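Local coordinates for 16L protein (Yaba-like disease virus, PDB 6TQP) that probably blocks apoptosis of the infected host cell as a virus-encoded Bcl-2-like protein that holds a peptide ligand in a surface groove, at residues A[90-100]-A[132-143]. Residues are numbered along the deposited sequence; the frame is centred on the assembly and turned at random.
Sequences LENDNRPSVKL and KISENSEDLINF
The F143 ring is met at its edge, in plane, by L100, whose CD1 lies 3.7 Å from F143 CE2, while the backbone N of S97 sits over one face. P96 approaches obliquely, its CB 3.6 Å from F143 CB. With CG anti to the backbone N (chi1 179°), the F143 ring reaches out against P96, S97 and L100 in the first turn of helix 96-113. P96 also touches L140, its CB 4.0 Å from L140 CD1. The amides of N94 and N136 are turned 81° against each other and are linked through a water that accepts from N94 ND2 and donates to N136 OD1. R95 grips D93 side-on, NE and NH2 each taking one carboxylate oxygen.

The same water accepts from K99, whose fully extended chain runs past I133 to the end of helix 120-134. There NZ donates to I133 O at 2.9 Å, from well above the carbonyl plane; E135 O is nearby, and a second water connects NZ to N136 O. These carbonyls would probably favour the charged ammonium. K132, bent at chi2 and chi3, holds E135 OE1 through NZ at 3.1 Å and reaches poorly ordered E91 OE2 in a long salt bridge of 3.6 Å, the weaker arm of this network. L90 CD2 rests 3.8 Å from I133 CG1.

Segments 96-100 and 137-143 cross at 82°. F143 stacks on an aromatic side chain of the bound peptide, and R95 NH1 salt-bridges an acidic one, as expected of a Bcl-2-type groove. L100 packs on I54 of helix 38-68, and I133 on I20 of helix 12-27.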
loop_
_atom_site.group_PDB
_atom_site.type_symbol
_atom_site.label_atom_id
_atom_site.label_comp_id
_atom_site.label_asym_id
_atom_site.label_seq_id
_atom_site.Cartn_x
_atom_site.Cartn_y
_atom_site.Cartn_z
ATOM N N LEU A 90 8.118 5.603 3.549
ATOM C CA LEU A 90 6.877 6.323 3.807
ATOM C C LEU A 90 7.102 7.495 4.747
ATOM O O LEU A 90 6.516 8.567 4.561
ATOM C CB LEU A 90 5.844 5.365 4.388
ATOM C CG LEU A 90 4.456 5.927 4.689
ATOM C CD1 LEU A 90 3.913 6.740 3.513
ATOM C CD2 LEU A 90 3.519 4.776 5.028
ATOM N N GLU A 91 7.924 7.306 5.779
ATOM C CA GLU A 91 8.289 8.440 6.620
ATOM C C GLU A 91 9.059 9.490 5.826
ATOM O O GLU A 91 8.920 10.692 6.088
ATOM C CB GLU A 91 9.105 7.962 7.822
ATOM C CG GLU A 91 8.284 7.168 8.822
ATOM C CD GLU A 91 9.124 6.563 9.928
ATOM O OE1 GLU A 91 10.372 6.610 9.831
ATOM O OE2 GLU A 91 8.531 6.037 10.894
ATOM N N ASN A 92 9.861 9.061 4.849
ATOM C CA ASN A 92 10.615 10.010 4.033
ATOM C C ASN A 92 9.728 10.819 3.103
ATOM O O ASN A 92 10.083 11.948 2.746
ATOM C CB ASN A 92 11.666 9.286 3.197
ATOM C CG ASN A 92 12.866 8.864 4.011
ATOM O OD1 ASN A 92 13.069 9.337 5.130
ATOM N ND2 ASN A 92 13.681 7.981 3.448
ATOM N N ASP A 93 8.594 10.257 2.674
ATOM C CA ASP A 93 7.739 10.934 1.696
ATOM C C ASP A 93 6.284 10.561 2.009
ATOM O O ASP A 93 5.724 9.642 1.413
ATOM C CB ASP A 93 8.133 10.553 0.278
ATOM C CG ASP A 93 7.476 11.416 -0.760
ATOM O OD1 ASP A 93 6.676 12.296 -0.377
ATOM O OD2 ASP A 93 7.748 11.208 -1.959
ATOM N N ASN A 94 5.670 11.325 2.912
ATOM C CA ASN A 94 4.429 10.948 3.574
ATOM C C ASN A 94 3.160 11.302 2.787
ATOM O O ASN A 94 2.082 11.358 3.381
ATOM C CB ASN A 94 4.371 11.619 4.946
ATOM C CG ASN A 94 3.335 11.016 5.835
ATOM O OD1 ASN A 94 3.204 9.797 5.905
ATOM N ND2 ASN A 94 2.567 11.866 6.509
ATOM N N ARG A 95 3.239 11.525 1.488
ATOM C CA ARG A 95 2.079 12.062 0.780
ATOM C C ARG A 95 1.004 10.995 0.543
ATOM O O ARG A 95 1.289 9.796 0.554
ATOM C CB ARG A 95 2.522 12.669 -0.542
ATOM C CG ARG A 95 3.442 13.892 -0.332
ATOM C CD ARG A 95 4.014 14.373 -1.616
ATOM N NE ARG A 95 4.951 13.412 -2.178
ATOM C CZ ARG A 95 5.291 13.381 -3.462
ATOM N NH1 ARG A 95 4.766 14.256 -4.305
ATOM N NH2 ARG A 95 6.138 12.466 -3.907
ATOM N N PRO A 96 -0.258 11.412 0.352
ATOM C CA PRO A 96 -1.310 10.425 0.031
ATOM C C PRO A 96 -1.013 9.609 -1.212
ATOM O O PRO A 96 -1.237 8.391 -1.221
ATOM C CB PRO A 96 -2.558 11.297 -0.147
ATOM C CG PRO A 96 -2.323 12.466 0.705
ATOM C CD PRO A 96 -0.834 12.744 0.624
ATOM N N SER A 97 -0.517 10.250 -2.275
ATOM C CA SER A 97 -0.203 9.524 -3.501
ATOM C C SER A 97 0.868 8.466 -3.261
ATOM O O SER A 97 0.824 7.381 -3.853
ATOM C CB SER A 97 0.242 10.512 -4.582
ATOM O OG SER A 97 1.198 11.424 -4.050
ATOM N N VAL A 98 1.853 8.768 -2.415
ATOM C CA VAL A 98 2.851 7.762 -2.068
ATOM C C VAL A 98 2.190 6.579 -1.370
ATOM O O VAL A 98 2.532 5.418 -1.622
ATOM C CB VAL A 98 3.962 8.377 -1.195
ATOM C CG1 VAL A 98 4.912 7.301 -0.700
ATOM C CG2 VAL A 98 4.718 9.421 -1.986
ATOM N N LYS A 99 1.258 6.855 -0.461
ATOM C CA LYS A 99 0.593 5.771 0.251
ATOM C C LYS A 99 -0.134 4.856 -0.717
ATOM O O LYS A 99 -0.097 3.631 -0.571
ATOM C CB LYS A 99 -0.370 6.341 1.286
ATOM C CG LYS A 99 0.342 6.966 2.477
ATOM C CD LYS A 99 -0.617 7.638 3.444
ATOM C CE LYS A 99 0.117 8.174 4.689
ATOM N NZ LYS A 99 -0.828 8.677 5.747
ATOM N N LEU A 100 -0.784 5.429 -1.728
ATOM C CA LEU A 100 -1.456 4.599 -2.721
ATOM C C LEU A 100 -0.453 3.731 -3.460
ATOM O O LEU A 100 -0.672 2.528 -3.636
ATOM C CB LEU A 100 -2.234 5.476 -3.692
ATOM C CG LEU A 100 -3.448 6.180 -3.081
ATOM C CD1 LEU A 100 -4.055 7.088 -4.093
ATOM C CD2 LEU A 100 -4.499 5.164 -2.596
ATOM N N LYS A 132 0.713 2.280 9.532
ATOM C CA LYS A 132 1.432 3.502 9.199
ATOM C C LYS A 132 0.744 4.271 8.083
ATOM O O LYS A 132 0.721 5.506 8.099
ATOM C CB LYS A 132 2.865 3.179 8.796
ATOM C CG LYS A 132 3.770 2.784 9.939
ATOM C CD LYS A 132 3.943 3.877 10.986
ATOM C CE LYS A 132 4.676 5.074 10.410
ATOM N NZ LYS A 132 4.966 6.086 11.460
ATOM N N ILE A 133 0.184 3.570 7.098
ATOM C CA ILE A 133 -0.532 4.278 6.044
ATOM C C ILE A 133 -1.756 4.977 6.616
ATOM O O ILE A 133 -2.134 6.068 6.160
ATOM C CB ILE A 133 -0.905 3.311 4.904
ATOM C CG1 ILE A 133 0.365 2.856 4.183
ATOM C CG2 ILE A 133 -1.871 3.969 3.945
ATOM C CD1 ILE A 133 0.119 1.760 3.141
ATOM N N SER A 134 -2.370 4.387 7.645
ATOM C CA SER A 134 -3.609 4.910 8.213
ATOM C C SER A 134 -3.396 6.139 9.082
ATOM O O SER A 134 -4.372 6.817 9.416
ATOM C CB SER A 134 -4.311 3.822 9.031
ATOM O OG SER A 134 -3.601 3.534 10.216
ATOM N N GLU A 135 -2.164 6.456 9.454
ATOM C CA GLU A 135 -1.937 7.682 10.201
ATOM C C GLU A 135 -2.277 8.866 9.296
ATOM O O GLU A 135 -2.068 8.816 8.080
ATOM C CB GLU A 135 -0.485 7.717 10.692
ATOM C CG GLU A 135 -0.131 6.546 11.638
ATOM C CD GLU A 135 1.343 6.524 12.063
ATOM O OE1 GLU A 135 2.105 7.396 11.594
ATOM O OE2 GLU A 135 1.721 5.634 12.866
ATOM N N ASN A 136 -2.854 9.916 9.881
ATOM C CA ASN A 136 -3.284 11.084 9.105
ATOM C C ASN A 136 -4.204 10.683 7.953
ATOM O O ASN A 136 -4.109 11.210 6.843
ATOM C CB ASN A 136 -2.077 11.845 8.572
ATOM C CG ASN A 136 -1.007 12.040 9.624
ATOM O OD1 ASN A 136 0.110 11.538 9.492
ATOM N ND2 ASN A 136 -1.351 12.755 10.684
ATOM N N SER A 137 -5.111 9.738 8.214
ATOM C CA SER A 137 -5.963 9.221 7.145
ATOM C C SER A 137 -6.814 10.321 6.507
ATOM O O SER A 137 -7.203 10.205 5.337
ATOM C CB SER A 137 -6.853 8.100 7.688
ATOM O OG SER A 137 -7.580 8.535 8.826
ATOM N N GLU A 138 -7.125 11.379 7.259
ATOM C CA GLU A 138 -7.934 12.473 6.724
ATOM C C GLU A 138 -7.361 12.994 5.410
ATOM O O GLU A 138 -8.098 13.225 4.442
ATOM C CB GLU A 138 -8.025 13.602 7.756
ATOM C CG GLU A 138 -9.120 13.420 8.798
ATOM C CD GLU A 138 -9.315 14.655 9.675
ATOM O OE1 GLU A 138 -8.389 15.497 9.749
ATOM O OE2 GLU A 138 -10.399 14.787 10.285
ATOM N N ASP A 139 -6.041 13.189 5.361
ATOM C CA ASP A 139 -5.409 13.661 4.133
ATOM C C ASP A 139 -5.537 12.636 3.016
ATOM O O ASP A 139 -5.759 12.998 1.857
ATOM C CB ASP A 139 -3.939 13.985 4.388
ATOM C CG ASP A 139 -3.760 15.079 5.414
ATOM O OD1 ASP A 139 -4.652 15.950 5.504
ATOM O OD2 ASP A 139 -2.737 15.062 6.133
ATOM N N LEU A 140 -5.400 11.351 3.340
ATOM C CA LEU A 140 -5.544 10.332 2.307
ATOM C C LEU A 140 -6.985 10.266 1.813
ATOM O O LEU A 140 -7.236 10.160 0.608
ATOM C CB LEU A 140 -5.087 8.975 2.840
ATOM C CG LEU A 140 -5.318 7.751 1.952
ATOM C CD1 LEU A 140 -4.644 7.920 0.599
ATOM C CD2 LEU A 140 -4.777 6.535 2.663
ATOM N N ILE A 141 -7.947 10.335 2.732
ATOM C CA ILE A 141 -9.347 10.277 2.335
ATOM C C ILE A 141 -9.689 11.461 1.436
ATOM O O ILE A 141 -10.328 11.303 0.389
ATOM C CB ILE A 141 -10.239 10.209 3.589
ATOM C CG1 ILE A 141 -10.043 8.851 4.292
ATOM C CG2 ILE A 141 -11.724 10.429 3.227
ATOM C CD1 ILE A 141 -10.746 8.720 5.632
ATOM N N ASN A 142 -9.242 12.663 1.807
ATOM C CA ASN A 142 -9.500 13.834 0.972
ATOM C C ASN A 142 -8.902 13.681 -0.416
ATOM O O ASN A 142 -9.475 14.165 -1.398
ATOM C CB ASN A 142 -8.945 15.095 1.638
ATOM C CG ASN A 142 -9.747 15.510 2.846
ATOM O OD1 ASN A 142 -10.877 15.056 3.038
ATOM N ND2 ASN A 142 -9.173 16.381 3.666
ATOM N N PHE A 143 -7.756 13.018 -0.527
ATOM C CA PHE A 143 -7.122 12.882 -1.831
ATOM C C PHE A 143 -7.919 11.951 -2.734
ATOM O O PHE A 143 -8.077 12.225 -3.924
ATOM C CB PHE A 143 -5.690 12.379 -1.668
ATOM C CG PHE A 143 -4.963 12.195 -2.958
ATOM C CD1 PHE A 143 -4.469 13.283 -3.651
ATOM C CD2 PHE A 143 -4.770 10.936 -3.481
ATOM C CE1 PHE A 143 -3.794 13.113 -4.836
ATOM C CE2 PHE A 143 -4.098 10.760 -4.667
ATOM C CZ PHE A 143 -3.612 11.844 -5.346
HETATM O O HOH W 1 1.021 9.901 7.527
HETATM O O HOH W 2 -2.393 10.462 4.893
#